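Local coordinates for hypothetical protein TM1553 (Thermotoga maritima, PDB 1VRM) that is an ApbE-family protein that probably acts as a flavin transferase, attaching FMN to partner proteins, at residues Arg54-Phe59 with Asp82-Leu88; His137-Val143 with Val154-Ile160; Leu110-Trp114 with Pro126-Ile131. All blocks are in the same frame, centred on the assembly; numbering follows the deposited sequence. Where two conformers were deposited one is given.

Interaction 1: Arg54-Phe59 with Asp82-Leu88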
loop_
_atom_site.group_PDB
_atom_site.type_symbol
_atom_site.label_atom_id
_atom_site.label_comp_id
_atom_site.label_asym_id
_atom_site.label_seq_id
_atom_site.Cartn_x
_atom_site.Cartn_y
_atom_site.Cartn_z
ATOM N N ARG A 54 13.837 8.167 1.241
ATOM C CA ARG A 54 13.346 9.500 1.550
ATOM C C ARG A 54 11.851 9.461 1.952
ATOM O O ARG A 54 11.437 10.007 2.958
ATOM C CB ARG A 54 13.516 10.396 0.345
ATOM C CG ARG A 54 13.008 11.815 0.544
ATOM C CD ARG A 54 13.076 12.619 -0.726
ATOM N NE ARG A 54 12.127 12.137 -1.700
ATOM C CZ ARG A 54 10.835 12.456 -1.670
ATOM N NH1 ARG A 54 10.379 13.301 -0.733
ATOM N NH2 ARG A 54 10.018 11.959 -2.575
ATOM N N ILE A 55 11.061 8.797 1.138
ATOM C CA ILE A 55 9.612 8.633 1.357
ATOM C C ILE A 55 9.386 7.845 2.668
ATOM O O ILE A 55 8.470 8.128 3.438
ATOM C CB ILE A 55 8.955 7.921 0.138
ATOM C CG1 ILE A 55 9.002 8.874 -1.025
ATOM C CG2 ILE A 55 7.595 7.352 0.508
ATOM C CD1 ILE A 55 8.695 8.199 -2.311
ATOM N N THR A 56 10.227 6.838 2.923
ATOM C CA THR A 56 10.129 6.036 4.143
ATOM C C THR A 56 10.133 6.925 5.397
ATOM O O THR A 56 9.316 6.731 6.304
ATOM C CB THR A 56 11.262 4.992 4.260
ATOM O OG1 THR A 56 11.204 4.094 3.141
ATOM C CG2 THR A 56 11.103 4.155 5.507
ATOM N N TYR A 57 11.072 7.869 5.422
ATOM C CA TYR A 57 11.240 8.713 6.610
ATOM C C TYR A 57 10.262 9.878 6.624
ATOM O O TYR A 57 9.726 10.248 7.693
ATOM C CB TYR A 57 12.680 9.184 6.744
ATOM C CG TYR A 57 13.603 7.974 6.865
ATOM C CD1 TYR A 57 13.317 6.971 7.797
ATOM C CD2 TYR A 57 14.665 7.794 6.017
ATOM C CE1 TYR A 57 14.105 5.831 7.897
ATOM C CE2 TYR A 57 15.466 6.658 6.114
ATOM C CZ TYR A 57 15.175 5.687 7.052
ATOM O OH TYR A 57 15.965 4.552 7.161
ATOM N N LYS A 58 9.981 10.437 5.451
ATOM C CA LYS A 58 9.136 11.612 5.379
ATOM C C LYS A 58 7.704 11.331 5.778
ATOM O O LYS A 58 7.026 12.211 6.350
ATOM C CB LYS A 58 9.164 12.216 3.978
ATOM C CG LYS A 58 8.307 13.444 3.819
ATOM C CD LYS A 58 8.553 14.164 2.523
ATOM C CE LYS A 58 7.612 15.348 2.370
ATOM N NZ LYS A 58 7.887 16.087 1.113
ATOM N N PHE A 59 7.239 10.134 5.429
ATOM C CA PHE A 59 5.844 9.760 5.672
ATOM C C PHE A 59 5.697 8.720 6.786
ATOM O O PHE A 59 4.634 8.155 6.950
ATOM C CB PHE A 59 5.189 9.351 4.358
ATOM C CG PHE A 59 5.143 10.484 3.375
ATOM C CD1 PHE A 59 4.381 11.591 3.609
ATOM C CD2 PHE A 59 5.960 10.500 2.254
ATOM C CE1 PHE A 59 4.392 12.646 2.695
ATOM C CE2 PHE A 59 5.955 11.573 1.354
ATOM C CZ PHE A 59 5.150 12.621 1.590
ATOM N N ASP A 82 4.216 20.951 2.731
ATOM C CA ASP A 82 4.715 21.065 1.381
ATOM C C ASP A 82 3.731 20.409 0.388
ATOM O O ASP A 82 2.852 19.625 0.768
ATOM C CB ASP A 82 6.087 20.382 1.310
ATOM C CG ASP A 82 5.987 18.909 1.660
ATOM O OD1 ASP A 82 5.886 18.555 2.878
ATOM O OD2 ASP A 82 5.914 18.117 0.699
ATOM N N GLU A 83 3.913 20.691 -0.908
ATOM C CA GLU A 83 3.018 20.229 -1.963
ATOM C C GLU A 83 2.976 18.732 -2.075
ATOM O O GLU A 83 1.930 18.167 -2.307
ATOM C CB GLU A 83 3.451 20.859 -3.303
ATOM C CG GLU A 83 2.494 20.593 -4.447
ATOM N N GLU A 84 4.118 18.079 -1.929
ATOM C CA GLU A 84 4.142 16.609 -2.014
ATOM C C GLU A 84 3.245 15.981 -0.943
ATOM O O GLU A 84 2.418 15.082 -1.192
ATOM C CB GLU A 84 5.571 16.075 -1.892
ATOM C CG GLU A 84 5.620 14.546 -2.067
ATOM C CD GLU A 84 6.982 13.904 -1.828
ATOM O OE1 GLU A 84 7.744 14.420 -0.961
ATOM O OE2 GLU A 84 7.243 12.868 -2.500
ATOM N N THR A 85 3.465 16.433 0.262
ATOM C CA THR A 85 2.719 15.912 1.387
ATOM C C THR A 85 1.215 16.203 1.193
ATOM O O THR A 85 0.341 15.331 1.401
ATOM C CB THR A 85 3.180 16.630 2.622
ATOM O OG1 THR A 85 4.550 16.311 2.834
ATOM C CG2 THR A 85 2.402 16.184 3.829
ATOM N N TYR A 86 0.926 17.435 0.812
ATOM C CA TYR A 86 -0.471 17.845 0.629
ATOM C C TYR A 86 -1.185 16.961 -0.388
ATOM O O TYR A 86 -2.284 16.422 -0.140
ATOM C CB TYR A 86 -0.524 19.310 0.240
ATOM C CG TYR A 86 -1.872 19.940 0.429
ATOM C CD1 TYR A 86 -2.280 20.332 1.699
ATOM C CD2 TYR A 86 -2.697 20.218 -0.633
ATOM C CE1 TYR A 86 -3.530 20.936 1.915
ATOM C CE2 TYR A 86 -3.949 20.824 -0.428
ATOM C CZ TYR A 86 -4.334 21.202 0.850
ATOM O OH TYR A 86 -5.557 21.822 1.103
ATOM N N SER A 87 -0.515 16.744 -1.513
ATOM C CA SER A 87 -1.096 15.982 -2.594
ATOM C C SER A 87 -1.276 14.507 -2.183
ATOM O O SER A 87 -2.302 13.889 -2.472
ATOM C CB SER A 87 -0.211 16.068 -3.826
ATOM O OG SER A 87 0.952 15.294 -3.651
ATOM N N LEU A 88 -0.315 13.942 -1.465
ATOM C CA LEU A 88 -0.459 12.534 -1.048
ATOM C C LEU A 88 -1.575 12.324 -0.035
ATOM O O LEU A 88 -2.356 11.393 -0.128
ATOM C CB LEU A 88 0.879 11.984 -0.519
ATOM C CG LEU A 88 0.888 10.533 -0.098
ATOM C CD1 LEU A 88 0.408 9.602 -1.193
ATOM C CD2 LEU A 88 2.319 10.232 0.307
#

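Interaction 2: His137-Val143 with Val154-Ile160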
loop_
_atom_site.group_PDB
_atom_site.type_symbol
_atom_site.label_atom_id
_atom_site.label_comp_id
_atom_site.label_asym_id
_atom_site.label_seq_id
_atom_site.Cartn_x
_atom_site.Cartn_y
_atom_site.Cartn_z
ATOM N N HIS A 137 -12.033 8.277 17.318
ATOM C CA HIS A 137 -10.822 8.988 16.872
ATOM C C HIS A 137 -10.251 8.367 15.620
ATOM O O HIS A 137 -9.022 8.337 15.449
ATOM C CB HIS A 137 -9.817 9.007 18.005
ATOM C CG HIS A 137 -10.450 9.347 19.310
ATOM N ND1 HIS A 137 -11.155 10.524 19.502
ATOM C CD2 HIS A 137 -10.618 8.615 20.433
ATOM C CE1 HIS A 137 -11.712 10.493 20.700
ATOM N NE2 HIS A 137 -11.385 9.357 21.292
ATOM N N THR A 138 -11.181 7.950 14.748
ATOM C CA THR A 138 -10.878 7.296 13.460
ATOM C C THR A 138 -11.862 7.865 12.470
ATOM O O THR A 138 -12.984 8.100 12.843
ATOM C CB THR A 138 -11.126 5.782 13.577
ATOM O OG1 THR A 138 -10.312 5.265 14.646
ATOM C CG2 THR A 138 -10.797 5.035 12.272
ATOM N N GLY A 139 -11.426 8.122 11.243
ATOM C CA GLY A 139 -12.371 8.488 10.165
ATOM C C GLY A 139 -11.767 9.569 9.281
ATOM O O GLY A 139 -11.387 10.647 9.783
ATOM N N TYR A 140 -11.701 9.303 7.975
ATOM C CA TYR A 140 -10.998 10.244 7.062
ATOM C C TYR A 140 -11.612 11.621 7.004
ATOM O O TYR A 140 -10.941 12.592 6.648
ATOM C CB TYR A 140 -10.905 9.697 5.638
ATOM C CG TYR A 140 -12.208 9.634 4.912
ATOM C CD1 TYR A 140 -13.107 8.587 5.138
ATOM C CD2 TYR A 140 -12.556 10.615 3.977
ATOM C CE1 TYR A 140 -14.329 8.511 4.432
ATOM C CE2 TYR A 140 -13.772 10.563 3.307
ATOM C CZ TYR A 140 -14.634 9.516 3.539
ATOM O OH TYR A 140 -15.831 9.476 2.850
ATOM N N LYS A 141 -12.897 11.724 7.302
ATOM C CA LYS A 141 -13.556 13.027 7.293
ATOM C C LYS A 141 -13.030 13.993 8.364
ATOM O O LYS A 141 -13.336 15.186 8.339
ATOM C CB LYS A 141 -15.074 12.866 7.390
ATOM C CG LYS A 141 -15.679 12.143 6.184
ATOM C CD LYS A 141 -17.171 11.867 6.415
ATOM C CE LYS A 141 -17.779 11.139 5.236
ATOM N NZ LYS A 141 -19.258 10.999 5.409
ATOM N N ASN A 142 -12.214 13.487 9.291
ATOM C CA ASN A 142 -11.586 14.290 10.334
ATOM C C ASN A 142 -10.311 14.971 9.864
ATOM O O ASN A 142 -9.678 15.678 10.626
ATOM C CB ASN A 142 -11.315 13.433 11.557
ATOM C CG ASN A 142 -12.569 12.987 12.214
ATOM O OD1 ASN A 142 -13.360 13.818 12.722
ATOM N ND2 ASN A 142 -12.807 11.667 12.213
ATOM N N VAL A 143 -9.884 14.702 8.634
ATOM C CA VAL A 143 -8.743 15.432 8.058
ATOM C C VAL A 143 -9.268 16.580 7.225
ATOM O O VAL A 143 -9.984 16.342 6.227
ATOM C CB VAL A 143 -7.912 14.536 7.158
ATOM C CG1 VAL A 143 -6.619 15.271 6.696
ATOM C CG2 VAL A 143 -7.577 13.227 7.904
ATOM N N VAL A 154 -5.946 17.943 11.697
ATOM C CA VAL A 154 -6.593 16.696 12.142
ATOM C C VAL A 154 -7.446 17.002 13.364
ATOM O O VAL A 154 -6.927 17.532 14.339
ATOM C CB VAL A 154 -5.638 15.541 12.430
ATOM C CG1 VAL A 154 -5.104 14.981 11.131
ATOM C CG2 VAL A 154 -4.485 15.913 13.392
ATOM N N LYS A 155 -8.764 16.748 13.251
ATOM C CA LYS A 155 -9.665 16.902 14.374
ATOM C C LYS A 155 -10.042 15.562 15.008
ATOM O O LYS A 155 -9.757 14.471 14.480
ATOM C CB LYS A 155 -10.920 17.664 13.998
ATOM C CG LYS A 155 -11.723 17.091 12.975
ATOM C CD LYS A 155 -13.006 17.918 12.765
ATOM C CE LYS A 155 -13.979 17.153 11.893
ATOM N NZ LYS A 155 -15.328 17.792 11.879
ATOM N N ASN A 156 -10.659 15.664 16.193
ATOM C CA ASN A 156 -11.128 14.501 16.937
ATOM C C ASN A 156 -10.018 13.522 17.263
ATOM O O ASN A 156 -10.272 12.339 17.532
ATOM C CB ASN A 156 -12.271 13.807 16.199
ATOM C CG ASN A 156 -13.525 14.644 16.200
ATOM O OD1 ASN A 156 -13.878 15.205 17.235
ATOM N ND2 ASN A 156 -14.163 14.782 15.060
ATOM N N GLY A 157 -8.794 14.012 17.335
ATOM C CA GLY A 157 -7.668 13.222 17.765
ATOM C C GLY A 157 -7.240 12.190 16.754
ATOM O O GLY A 157 -6.451 11.290 17.081
ATOM N N VAL A 158 -7.632 12.337 15.499
ATOM C CA VAL A 158 -7.227 11.306 14.527
ATOM C C VAL A 158 -5.729 11.425 14.231
ATOM O O VAL A 158 -5.130 12.504 14.350
ATOM C CB VAL A 158 -8.017 11.271 13.224
ATOM C CG1 VAL A 158 -9.491 11.097 13.428
ATOM C CG2 VAL A 158 -7.723 12.461 12.394
ATOM N N LYS A 159 -5.151 10.306 13.827
ATOM C CA LYS A 159 -3.801 10.258 13.362
ATOM C C LYS A 159 -3.769 9.559 11.995
ATOM O O LYS A 159 -4.434 8.550 11.774
ATOM C CB LYS A 159 -2.891 9.534 14.320
ATOM C CG LYS A 159 -2.702 10.305 15.662
ATOM C CD LYS A 159 -1.621 9.670 16.477
ATOM C CE LYS A 159 -1.099 10.530 17.639
ATOM N NZ LYS A 159 0.081 9.911 18.404
ATOM N N ILE A 160 -2.973 10.115 11.104
ATOM C CA ILE A 160 -2.825 9.635 9.712
ATOM C C ILE A 160 -1.745 8.565 9.702
ATOM O O ILE A 160 -0.678 8.727 10.307
ATOM C CB ILE A 160 -2.398 10.809 8.814
ATOM C CG1 ILE A 160 -3.539 11.857 8.742
ATOM C CG2 ILE A 160 -1.927 10.321 7.487
ATOM C CD1 ILE A 160 -3.151 13.192 8.158
HETATM O O HOH W 1 -6.834 7.907 13.923
HETATM O O HOH W 2 -15.974 15.883 9.819
#

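Interaction 3: Leu110-Trp114 with Pro126-Ile131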
loop_
_atom_site.group_PDB
_atom_site.type_symbol
_atom_site.label_atom_id
_atom_site.label_comp_id
_atom_site.label_asym_id
_atom_site.label_seq_id
_atom_site.Cartn_x
_atom_site.Cartn_y
_atom_site.Cartn_z
ATOM N N LEU A 110 -5.901 3.592 15.923
ATOM C CA LEU A 110 -6.117 2.168 16.134
ATOM C C LEU A 110 -4.803 1.369 16.009
ATOM O O LEU A 110 -4.537 0.493 16.838
ATOM C CB LEU A 110 -7.161 1.626 15.147
ATOM C CG LEU A 110 -8.602 1.980 15.455
ATOM C CD1 LEU A 110 -9.412 1.794 14.207
ATOM C CD2 LEU A 110 -9.138 1.107 16.610
ATOM N N LEU A 111 -3.991 1.692 15.017
ATOM C CA LEU A 111 -2.682 0.982 14.840
ATOM C C LEU A 111 -1.846 1.194 16.099
ATOM O O LEU A 111 -1.214 0.289 16.601
ATOM C CB LEU A 111 -1.958 1.440 13.599
ATOM C CG LEU A 111 -2.693 1.018 12.327
ATOM C CD1 LEU A 111 -2.080 1.713 11.159
ATOM C CD2 LEU A 111 -2.627 -0.468 12.120
ATOM N N GLU A 112 -1.900 2.397 16.647
ATOM C CA GLU A 112 -1.106 2.730 17.830
ATOM C C GLU A 112 -1.607 1.905 19.055
ATOM O O GLU A 112 -0.851 1.311 19.839
ATOM C CB GLU A 112 -1.236 4.239 17.992
ATOM C CG GLU A 112 -0.368 4.894 18.910
ATOM C CD GLU A 112 -0.733 6.379 18.974
ATOM O OE1 GLU A 112 -1.899 6.705 19.269
ATOM O OE2 GLU A 112 0.156 7.194 18.736
ATOM N N LEU A 113 -2.922 1.769 19.158
ATOM C CA LEU A 113 -3.531 1.028 20.228
ATOM C C LEU A 113 -3.170 -0.439 20.193
ATOM O O LEU A 113 -2.851 -1.031 21.202
ATOM C CB LEU A 113 -5.038 1.200 20.123
ATOM C CG LEU A 113 -5.923 0.802 21.294
ATOM C CD1 LEU A 113 -5.732 1.813 22.451
ATOM C CD2 LEU A 113 -7.375 0.690 20.812
ATOM N N TRP A 114 -3.213 -1.021 18.998
ATOM C CA TRP A 114 -2.861 -2.429 18.799
ATOM C C TRP A 114 -1.346 -2.696 18.904
ATOM O O TRP A 114 -0.906 -3.839 19.014
ATOM C CB TRP A 114 -3.347 -2.869 17.396
ATOM C CG TRP A 114 -4.748 -3.201 17.321
ATOM C CD1 TRP A 114 -5.784 -2.360 17.027
ATOM C CD2 TRP A 114 -5.323 -4.501 17.504
ATOM N NE1 TRP A 114 -6.983 -3.049 17.050
ATOM C CE2 TRP A 114 -6.721 -4.379 17.323
ATOM C CE3 TRP A 114 -4.780 -5.760 17.845
ATOM C CZ2 TRP A 114 -7.576 -5.457 17.475
ATOM C CZ3 TRP A 114 -5.611 -6.815 17.948
ATOM C CH2 TRP A 114 -7.007 -6.673 17.805
ATOM N N PRO A 126 -6.263 -5.041 22.266
ATOM C CA PRO A 126 -6.937 -4.080 23.120
ATOM C C PRO A 126 -8.313 -4.593 23.490
ATOM O O PRO A 126 -8.873 -5.412 22.783
ATOM C CB PRO A 126 -7.043 -2.829 22.221
ATOM C CG PRO A 126 -6.044 -3.050 21.101
ATOM C CD PRO A 126 -6.148 -4.519 20.885
ATOM N N SER A 127 -8.873 -4.117 24.604
ATOM C CA SER A 127 -10.241 -4.497 24.904
ATOM C C SER A 127 -11.285 -3.911 23.970
ATOM O O SER A 127 -11.035 -2.897 23.287
ATOM C CB SER A 127 -10.577 -4.066 26.344
ATOM O OG SER A 127 -10.684 -2.634 26.415
ATOM N N ARG A 128 -12.470 -4.511 23.955
ATOM C CA ARG A 128 -13.583 -3.990 23.181
ATOM C C ARG A 128 -13.864 -2.525 23.517
ATOM O O ARG A 128 -14.108 -1.674 22.648
ATOM C CB ARG A 128 -14.860 -4.799 23.434
ATOM C CG ARG A 128 -15.963 -4.400 22.500
ATOM C CD ARG A 128 -17.224 -5.227 22.711
ATOM N NE ARG A 128 -18.361 -4.706 21.943
ATOM N N GLU A 129 -13.879 -2.240 24.809
ATOM C CA GLU A 129 -14.113 -0.879 25.255
ATOM C C GLU A 129 -13.051 0.106 24.703
ATOM O O GLU A 129 -13.401 1.208 24.258
ATOM C CB GLU A 129 -14.197 -0.865 26.779
ATOM C CG GLU A 129 -14.330 0.425 27.394
ATOM C CD GLU A 129 -14.834 0.325 28.846
ATOM O OE1 GLU A 129 -14.782 -0.764 29.467
ATOM O OE2 GLU A 129 -15.308 1.347 29.346
ATOM N N GLU A 130 -11.790 -0.300 24.681
ATOM C CA GLU A 130 -10.703 0.553 24.165
ATOM C C GLU A 130 -10.876 0.797 22.671
ATOM O O GLU A 130 -10.682 1.880 22.185
ATOM C CB GLU A 130 -9.353 -0.103 24.386
ATOM C CG GLU A 130 -8.808 -0.061 25.810
ATOM C CD GLU A 130 -7.400 -0.626 25.792
ATOM O OE1 GLU A 130 -7.276 -1.888 25.838
ATOM O OE2 GLU A 130 -6.453 0.195 25.604
ATOM N N ILE A 131 -11.273 -0.246 21.957
ATOM C CA ILE A 131 -11.429 -0.160 20.510
ATOM C C ILE A 131 -12.617 0.730 20.169
ATOM O O ILE A 131 -12.544 1.552 19.250
ATOM C CB ILE A 131 -11.568 -1.559 19.868
ATOM C CG1 ILE A 131 -10.233 -2.272 19.929
ATOM C CG2 ILE A 131 -12.078 -1.452 18.435
ATOM C CD1 ILE A 131 -10.297 -3.717 19.854
#

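Interaction 1: Arg54-Phe59 with Asp82-Leu88
Glu84 OE1 is gripped by two cationic side chains. Lys58 NZ donates to it along the anti lone pair at 2.7 Å. Arg54 NH1 donates to the same Glu84 OE1 on the syn lone pair at 2.9 Å. The arginine also engages the second oxygen, Arg54 NH2 to Glu84 OE2 at 2.9 Å, again on a syn lone pair. This is an end-on, two-nitrogen salt bridge, and with the guanidinium and carboxylate planes only 18° apart it holds both groups nearly coplanar. Tyr169 OH also bonds Glu84 OE2, and Asp51 takes the arginine's NE, so each end of the pair has a further partner. Lys58, extended throughout with CG anti to the backbone N, carries its NZ on to Asp82 OD2 at 2.9 Å, joining all four charged residues in one network.

Asp82 is the N-cap of helix 83-98, and its OD2 also accepts Thr85 N, in a bond of 163° at hydrogen. Lysine and amide approach that oxygen from opposite faces of the carboxylate. The network thus ties the C-terminal turn of helix 41-58 to the first turn of helix 83-98. Thr85 OG1 donates to Asp82 OD1 at 2.6 Å, which further fixes the cap.

Next to the charged groups lies Phe59, the first residue beyond its helix. Leu88 CD2 sits 3.8 Å from the centroid of the Phe59 ring and 6° off its normal, a CH-pi contact, while Lys58 CG covers the opposite face. Val67 and Val68 of helix 67-72 also pack against this phenylalanine.

Interaction 2: His137-Val143 with Val154-Ile160
Asn142 and Asn156 meet through their side-chain amides, where a type I' turn, Lys155 to Val158, follows the antiparallel pairing of strands 143-146 and 151-154. Val143 and Val154 form a non-hydrogen-bonded pair in that hairpin, and just beyond it Lys155 N donates to Asn142 O at 3.0 Å, nearly straight at 173°. With CG anti to the carbonyl carbon (chi1 -67°), Asn142 brings its amide to Asn156, whose ND2 reaches Asn142 OD1 at 2.7 Å; the donor stands above the acceptor's carbonyl plane, and the two amides are perpendicular.

Asn142 ND2 turns back to Gly139 O, which also accepts Asn142 N, so both ends of this amide are engaged and its rotation is set. An alanine here is likely to leave Asn156 ND2 without its acceptor and to deprive Gly139 O of one of its two donors.

Toward the start of 137-143, His137 ND1 donates to Asn156 O at 2.8 Å in a bent bond tilted from the carbonyl plane, while its NE2 is bonded to Glu133. Water 1 bridges the backbones, donating to His137 O and accepting from Lys159 N. Water 2 joins backbone to side chain, donating to Lys141 O and accepting from Lys155 NZ. Val158 CG1 packs 3.5 Å from Asn142 CB and equally far from His137 O.

Interaction 3: Leu110-Trp114 with Pro126-Ile131
Trp114 and Pro126 make the CH-pi contact of this pair. Pro126 CD stands 3.4 Å from the centroid of the tryptophan's six-membered ring and 9° off its normal, so the methylene lies directly over the face. The two side chains meet at about a right angle, the proline presenting its CD and CG corner to the indole. Trp114 CD2 is the indole atom closest to that carbon, 3.5 Å from Pro126 CD. The indole is placed by its first torsion, which sets CG anti to the carbonyl carbon (chi1 -81°), and its NE1 is bonded to Gly256 O.

The aliphatic packing centres on Leu113. Its CG lies anti to the backbone N (chi1 -166°), directing the branched end across to the other segment, where Leu113 CD2 comes within 3.8 Å of Pro126 CB. The same methyl is 4.2 Å from Ile131 CG1. Ile131 also extends its CD1 to the indole, 4.0 Å from Trp114 CZ2, and Leu110 CD2 meets Ile131 CG2 at 4.3 Å.

Polar interactions serve the start of the second helix. Ser127 and Glu130 form a capping box: Glu130 N donates to Ser127 OG, and Ser127 N to Glu130 OE1 at 3.0 Å. The remaining carboxylate oxygen, Glu130 OE2, pairs with Arg124 and also lies 3.6 Å from Leu113 CD1.

The contact joins helix 108-114 to the beginning of helix 128-135. Further along, Leu110 packs on Ala134 and Leu135 of the latter helix, while Leu251 and Tyr257, from the loop between strands 245-248 and 262-269, touch Leu110 and Ile131 respectively.

How the interactions relate
Interaction 3 is a buried contact, four of its six touching residues being buried, and its cross-segment contacts are mostly apolar or CH-pi. Interactions 1 and 2 are partly buried and rely more on polar groups: charged side chains beside a buried Phe59-Leu88 packing in the first, amides, backbone atoms and waters between two loops in the second. Interactions 2 and 3 touch directly, through a salt bridge from Lys159 NZ to Glu112 OE2 (2.7 Å) and through Thr138 packing on Leu110. Interaction 1 stands apart, its nearest atoms about 6 Å from interaction 2 and about 10 Å from interaction 3, yet helix 83-98 links it to interaction 2, since Ile89 and Cys93 pack on Val143.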